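Local coordinates for protein beta 1-3 glucanase (Clostridium beijerinckii NCIMB 8052, PDB 5H4E) that probably hydrolyses beta-1,3-glucans, as a beta-1,3-glucanase domain of glycoside hydrolase family 64, at residues Q25-I30 against F78-Q83; M135-E140 against Y160-Q165. All blocks are in the same frame, centred on the assembly; numbering follows the deposited sequence.

Contact 1: residues Q25-I30 against F78-Q83; sequences QIYWAI and FCKASQ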
loop_
_atom_site.group_PDB
_atom_site.type_symbol
_atom_site.label_atom_id
_atom_site.label_comp_id
_atom_site.label_asym_id
_atom_site.label_seq_id
_atom_site.Cartn_x
_atom_site.Cartn_y
_atom_site.Cartn_z
ATOM N N GLN A 25 10.591 -16.959 15.267
ATOM C CA GLN A 25 11.361 -16.158 14.315
ATOM C C GLN A 25 10.484 -15.167 13.540
ATOM O O GLN A 25 10.929 -14.550 12.566
ATOM C CB GLN A 25 12.095 -17.075 13.342
ATOM C CG GLN A 25 13.092 -17.989 14.041
ATOM C CD GLN A 25 13.661 -19.056 13.137
ATOM O OE1 GLN A 25 12.973 -19.570 12.254
ATOM N NE2 GLN A 25 14.930 -19.405 13.358
ATOM N N ILE A 26 9.239 -15.031 13.976
ATOM C CA ILE A 26 8.308 -14.098 13.351
ATOM C C ILE A 26 7.958 -13.008 14.355
ATOM O O ILE A 26 7.591 -13.307 15.486
ATOM C CB ILE A 26 7.042 -14.822 12.876
ATOM C CG1 ILE A 26 7.405 -15.868 11.817
ATOM C CG2 ILE A 26 6.018 -13.823 12.316
ATOM C CD1 ILE A 26 6.227 -16.763 11.419
ATOM N N TYR A 27 8.085 -11.750 13.946
ATOM C CA TYR A 27 7.836 -10.627 14.843
ATOM C C TYR A 27 6.720 -9.736 14.331
ATOM O O TYR A 27 6.711 -9.395 13.159
ATOM C CB TYR A 27 9.093 -9.787 15.007
ATOM C CG TYR A 27 10.277 -10.538 15.566
ATOM C CD1 TYR A 27 10.676 -10.345 16.889
ATOM C CD2 TYR A 27 11.010 -11.426 14.779
ATOM C CE1 TYR A 27 11.762 -11.019 17.418
ATOM C CE2 TYR A 27 12.114 -12.114 15.309
ATOM C CZ TYR A 27 12.478 -11.895 16.629
ATOM O OH TYR A 27 13.562 -12.550 17.182
ATOM N N TRP A 28 5.796 -9.334 15.201
ATOM C CA TRP A 28 4.789 -8.364 14.781
ATOM C C TRP A 28 4.718 -7.141 15.694
ATOM O O TRP A 28 5.020 -7.218 16.893
ATOM C CB TRP A 28 3.414 -9.023 14.696
ATOM C CG TRP A 28 2.883 -9.476 16.015
ATOM C CD1 TRP A 28 3.033 -10.714 16.579
ATOM C CD2 TRP A 28 2.104 -8.712 16.931
ATOM N NE1 TRP A 28 2.392 -10.762 17.788
ATOM C CE2 TRP A 28 1.821 -9.542 18.031
ATOM C CE3 TRP A 28 1.617 -7.402 16.932
ATOM C CZ2 TRP A 28 1.081 -9.106 19.119
ATOM C CZ3 TRP A 28 0.880 -6.975 18.016
ATOM C CH2 TRP A 28 0.617 -7.826 19.092
ATOM N N ALA A 29 4.323 -6.019 15.102
ATOM C CA ALA A 29 4.032 -4.783 15.817
ATOM C C ALA A 29 2.909 -4.067 15.081
ATOM O O ALA A 29 2.858 -4.103 13.852
ATOM C CB ALA A 29 5.277 -3.890 15.904
ATOM N N ILE A 30 1.994 -3.438 15.812
ATOM C CA ILE A 30 0.972 -2.601 15.171
ATOM C C ILE A 30 1.159 -1.150 15.586
ATOM O O ILE A 30 1.161 -0.838 16.777
ATOM C CB ILE A 30 -0.456 -3.033 15.539
ATOM C CG1 ILE A 30 -0.695 -4.487 15.116
ATOM C CG2 ILE A 30 -1.478 -2.119 14.876
ATOM C CD1 ILE A 30 -2.035 -5.036 15.604
ATOM N N PHE A 78 7.850 -4.630 18.999
ATOM C CA PHE A 78 7.627 -5.937 18.385
ATOM C C PHE A 78 7.456 -7.061 19.386
ATOM O O PHE A 78 7.954 -6.993 20.514
ATOM C CB PHE A 78 8.780 -6.260 17.426
ATOM C CG PHE A 78 8.669 -5.535 16.124
ATOM C CD1 PHE A 78 8.064 -6.141 15.030
ATOM C CD2 PHE A 78 9.092 -4.223 16.011
ATOM C CE1 PHE A 78 7.926 -5.456 13.826
ATOM C CE2 PHE A 78 8.959 -3.543 14.813
ATOM C CZ PHE A 78 8.371 -4.163 13.724
ATOM N N CYS A 79 6.741 -8.093 18.946
ATOM C CA CYS A 79 6.449 -9.279 19.747
ATOM C C CYS A 79 6.656 -10.540 18.908
ATOM O O CYS A 79 6.228 -10.586 17.757
ATOM C CB CYS A 79 5.011 -9.211 20.282
ATOM S SG CYS A 79 4.451 -10.663 21.229
ATOM N N LYS A 80 7.320 -11.553 19.461
ATOM C CA LYS A 80 7.476 -12.829 18.753
ATOM C C LYS A 80 6.138 -13.553 18.676
ATOM O O LYS A 80 5.379 -13.541 19.643
ATOM C CB LYS A 80 8.497 -13.736 19.452
ATOM C CG LYS A 80 9.953 -13.295 19.342
ATOM C CD LYS A 80 10.890 -14.238 20.110
ATOM C CE LYS A 80 12.341 -13.816 19.900
ATOM N NZ LYS A 80 13.361 -14.844 20.290
ATOM N N ALA A 81 5.855 -14.203 17.548
ATOM C CA ALA A 81 4.632 -14.994 17.431
ATOM C C ALA A 81 4.585 -16.084 18.511
ATOM O O ALA A 81 3.508 -16.491 18.960
ATOM C CB ALA A 81 4.515 -15.612 16.050
ATOM N N SER A 82 5.757 -16.537 18.947
ATOM C CA SER A 82 5.825 -17.582 19.961
ATOM C C SER A 82 5.400 -17.070 21.340
ATOM O O SER A 82 4.871 -17.837 22.140
ATOM C CB SER A 82 7.234 -18.180 20.009
ATOM O OG SER A 82 8.193 -17.199 20.341
ATOM N N GLN A 83 5.619 -15.784 21.614
ATOM C CA GLN A 83 5.090 -15.152 22.829
ATOM C C GLN A 83 3.579 -14.939 22.721
ATOM O O GLN A 83 2.829 -15.315 23.610
ATOM C CB GLN A 83 5.769 -13.809 23.112
ATOM C CG GLN A 83 5.092 -13.027 24.250
ATOM C CD GLN A 83 5.907 -11.833 24.758
ATOM O OE1 GLN A 83 6.939 -11.481 24.188
ATOM N NE2 GLN A 83 5.434 -11.205 25.834
#
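The methyl group of Ala-29 sits squarely over the centre of the Phe-78 ring. Its CB lies 3.5 Å above the ring plane, and its CB to Phe-78 CD1 and CE1 distances are both 3.7 Å. This CH-pi contact follows directly on a short antiparallel ladder. Trp-28 and Cys-79 form its hydrogen-bonded pair: Trp-28 N donates to Cys-79 O at 2.9 Å, and Cys-79 N to Trp-28 O at 2.8 Å. Beyond the non-hydrogen-bonded pair Tyr-27 and Lys-80, a third bond continues past the end of strand 79-80, from Ala-81 N to Ile-26 O at 2.8 Å.

The two faces of the ladder differ. On one, Lys-80 and Tyr-27 lie side by side, pointing the same way. Lys-80 CG is 3.5 Å from Tyr-27 CE1. The chain, extended beyond CG, carries Lys-80 CE alongside the ring to 3.2 Å from Tyr-27 OH. On the other face, Trp-28 CG lies between the backbone N and the carbonyl carbon (chi1 66°). Cys-79 CB packs over one face of the indole, toward its rim. Cys-79 SG meets the ring obliquely, a sulfur-aromatic contact. Trp-28 NE1 bonds to Gln-84 O.

Strand 95-101 pairs with the other edge of 26-33. Backbone bonds are thus the polar links across the contact, and the side chains meet mainly through carbon.

Contact 2: residues M135-E140 against Y160-Q165; sequences MFEWAE and YPYNIQ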
loop_
_atom_site.group_PDB
_atom_site.type_symbol
_atom_site.label_atom_id
_atom_site.label_comp_id
_atom_site.label_asym_id
_atom_site.label_seq_id
_atom_site.Cartn_x
_atom_site.Cartn_y
_atom_site.Cartn_z
ATOM N N MET A 135 13.487 -9.370 5.864
ATOM C CA MET A 135 12.234 -9.890 5.312
ATOM C C MET A 135 11.084 -9.323 6.108
ATOM O O MET A 135 10.951 -9.610 7.300
ATOM C CB MET A 135 12.197 -11.416 5.356
ATOM C CG MET A 135 13.376 -12.109 4.648
ATOM S SD MET A 135 13.419 -11.882 2.856
ATOM C CE MET A 135 14.547 -10.508 2.735
ATOM N N PHE A 136 10.268 -8.488 5.474
ATOM C CA PHE A 136 9.088 -7.953 6.159
ATOM C C PHE A 136 8.005 -7.566 5.165
ATOM O O PHE A 136 8.289 -7.290 3.993
ATOM C CB PHE A 136 9.459 -6.732 7.019
ATOM C CG PHE A 136 9.773 -5.488 6.221
ATOM C CD1 PHE A 136 8.773 -4.598 5.869
ATOM C CD2 PHE A 136 11.080 -5.206 5.835
ATOM C CE1 PHE A 136 9.054 -3.461 5.131
ATOM C CE2 PHE A 136 11.371 -4.066 5.103
ATOM C CZ PHE A 136 10.357 -3.192 4.747
ATOM N N GLU A 137 6.767 -7.566 5.652
ATOM C CA GLU A 137 5.623 -6.969 4.969
ATOM C C GLU A 137 4.827 -6.211 6.027
ATOM O O GLU A 137 5.132 -6.321 7.225
ATOM C CB GLU A 137 4.746 -8.035 4.292
ATOM C CG GLU A 137 5.482 -8.900 3.292
ATOM C CD GLU A 137 5.693 -8.217 1.937
ATOM O OE1 GLU A 137 5.474 -6.987 1.814
ATOM O OE2 GLU A 137 6.084 -8.924 0.989
ATOM N N TRP A 138 3.832 -5.430 5.609
ATOM C CA TRP A 138 2.842 -4.935 6.569
ATOM C C TRP A 138 1.418 -5.035 6.012
ATOM O O TRP A 138 1.196 -4.964 4.803
ATOM C CB TRP A 138 3.158 -3.481 7.012
ATOM C CG TRP A 138 2.949 -2.393 5.973
ATOM C CD1 TRP A 138 1.768 -1.792 5.644
ATOM C CD2 TRP A 138 3.956 -1.750 5.181
ATOM N NE1 TRP A 138 1.972 -0.835 4.683
ATOM C CE2 TRP A 138 3.305 -0.791 4.375
ATOM C CE3 TRP A 138 5.339 -1.896 5.068
ATOM C CZ2 TRP A 138 3.990 0.019 3.465
ATOM C CZ3 TRP A 138 6.021 -1.091 4.157
ATOM C CH2 TRP A 138 5.342 -0.149 3.365
ATOM N N ALA A 139 0.469 -5.266 6.914
ATOM C CA ALA A 139 -0.955 -5.135 6.603
ATOM C C ALA A 139 -1.384 -3.719 6.954
ATOM O O ALA A 139 -0.919 -3.152 7.956
ATOM C CB ALA A 139 -1.772 -6.158 7.382
ATOM N N GLU A 140 -2.241 -3.119 6.130
ATOM C CA GLU A 140 -2.782 -1.791 6.441
ATOM C C GLU A 140 -4.220 -1.944 6.925
ATOM O O GLU A 140 -4.952 -2.776 6.406
ATOM C CB GLU A 140 -2.713 -0.878 5.211
ATOM C CG GLU A 140 -1.269 -0.647 4.758
ATOM C CD GLU A 140 -1.149 0.155 3.481
ATOM O OE1 GLU A 140 -2.061 0.089 2.635
ATOM O OE2 GLU A 140 -0.112 0.829 3.315
ATOM N N TYR A 160 7.686 -11.189 0.610
ATOM C CA TYR A 160 7.264 -12.577 0.765
ATOM C C TYR A 160 5.757 -12.684 0.566
ATOM O O TYR A 160 5.042 -11.706 0.772
ATOM C CB TYR A 160 7.690 -13.143 2.141
ATOM C CG TYR A 160 7.114 -12.482 3.385
ATOM C CD1 TYR A 160 5.795 -12.707 3.769
ATOM C CD2 TYR A 160 7.909 -11.671 4.200
ATOM C CE1 TYR A 160 5.267 -12.120 4.916
ATOM C CE2 TYR A 160 7.394 -11.081 5.364
ATOM C CZ TYR A 160 6.067 -11.314 5.711
ATOM O OH TYR A 160 5.536 -10.752 6.850
ATOM N N PRO A 161 5.269 -13.862 0.145
ATOM C CA PRO A 161 3.829 -13.955 -0.121
ATOM C C PRO A 161 2.991 -13.926 1.157
ATOM O O PRO A 161 3.331 -14.594 2.143
ATOM C CB PRO A 161 3.690 -15.302 -0.826
ATOM C CG PRO A 161 4.866 -16.096 -0.380
ATOM C CD PRO A 161 5.980 -15.098 -0.216
ATOM N N TYR A 162 1.918 -13.141 1.151
ATOM C CA TYR A 162 1.001 -13.128 2.292
ATOM C C TYR A 162 -0.404 -12.749 1.849
ATOM O O TYR A 162 -0.606 -12.180 0.779
ATOM C CB TYR A 162 1.507 -12.199 3.420
ATOM C CG TYR A 162 1.392 -10.692 3.212
ATOM C CD1 TYR A 162 0.830 -9.881 4.185
ATOM C CD2 TYR A 162 1.905 -10.074 2.066
ATOM C CE1 TYR A 162 0.761 -8.490 4.014
ATOM C CE2 TYR A 162 1.832 -8.697 1.891
ATOM C CZ TYR A 162 1.260 -7.915 2.864
ATOM O OH TYR A 162 1.190 -6.534 2.685
ATOM N N ASN A 163 -1.378 -13.151 2.648
ATOM C CA ASN A 163 -2.765 -12.916 2.293
ATOM C C ASN A 163 -3.526 -12.791 3.585
ATOM O O ASN A 163 -3.027 -13.202 4.644
ATOM C CB ASN A 163 -3.320 -14.048 1.394
ATOM C CG ASN A 163 -3.354 -15.413 2.083
ATOM O OD1 ASN A 163 -4.240 -15.706 2.891
ATOM N ND2 ASN A 163 -2.408 -16.269 1.730
ATOM N N ILE A 164 -4.716 -12.208 3.519
ATOM C CA ILE A 164 -5.480 -11.961 4.719
ATOM C C ILE A 164 -6.884 -12.508 4.524
ATOM O O ILE A 164 -7.491 -12.323 3.465
ATOM C CB ILE A 164 -5.521 -10.439 5.055
ATOM C CG1 ILE A 164 -4.092 -9.900 5.239
ATOM C CG2 ILE A 164 -6.426 -10.158 6.284
ATOM C CD1 ILE A 164 -4.014 -8.379 5.317
ATOM N N GLN A 165 -7.378 -13.198 5.543
ATOM C CA GLN A 165 -8.780 -13.608 5.584
ATOM C C GLN A 165 -9.533 -12.754 6.586
ATOM O O GLN A 165 -9.213 -12.773 7.767
ATOM C CB GLN A 165 -8.910 -15.083 5.962
ATOM C CG GLN A 165 -10.371 -15.532 6.179
ATOM C CD GLN A 165 -10.467 -16.937 6.763
ATOM O OE1 GLN A 165 -9.474 -17.491 7.235
ATOM N NE2 GLN A 165 -11.663 -17.523 6.716
HETATM O O HOH W 1 3.746 -5.020 2.680
#
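Glu-137 OE2 is gripped by three groups. Tyr-160 N reaches it at 2.8 Å, on the anti side of the carboxylate. Cys-159 N also bonds to it, and Arg-154 adds a salt bridge.

The glutamate chain touches one face of each of two tyrosine rings. Its CG, anti to the carbonyl carbon (chi1 -57°), lies 3.4 Å from the centroid of the Tyr-160 ring, over the face. Its CB lies over one face of Tyr-162, toward the rim, 3.8 Å from Tyr-162 CZ. A bend at chi2 then sets CD, which carries the carboxylate. That group is nearly parallel to the Tyr-162 ring, 13° apart, but steeply inclined to that of Tyr-160.

Tyr-162 OH donates to Trp-138 O at 2.6 Å, from above the carbonyl plane. A water links Glu-137 OE1, Trp-138 N and Tyr-162 OH. Further along, Ala-139 CB touches Ile-164 CD1 at 3.8 Å.

Strands 136-144 and 162-168 belong to different sheets, so this is face-to-face packing, with segment axes 9.1 Å apart at a 26° angle. Strand 95-101 flanks 136-144, strand 366-374 flanks 162-168, and helix 182-192 packs against Met-135 and Pro-161.

How the contacts relate
Contact 1 is pairing within a sheet, whereas contact 2 joins two sheets face to face. They share the antiparallel sheet that holds strands 26-33, 95-101 and 136-144. Strand 95-101 lies between the other two and bonds to both: Ala-29 bonds to Tyr-98, and Ala-139 to Met-97. Ile-99 O receives the hydroxyl of Tyr-160. Ile-26 of contact 1 also packs on Ile-99. The centres of contact 1 and contact 2 are about 14 Å apart. The nearest atoms of contact 1 and contact 2 are about 6 Å apart, so the two do not touch. Contact 2 is the more central, 11 Å from the chain centre against 21 Å for contact 1.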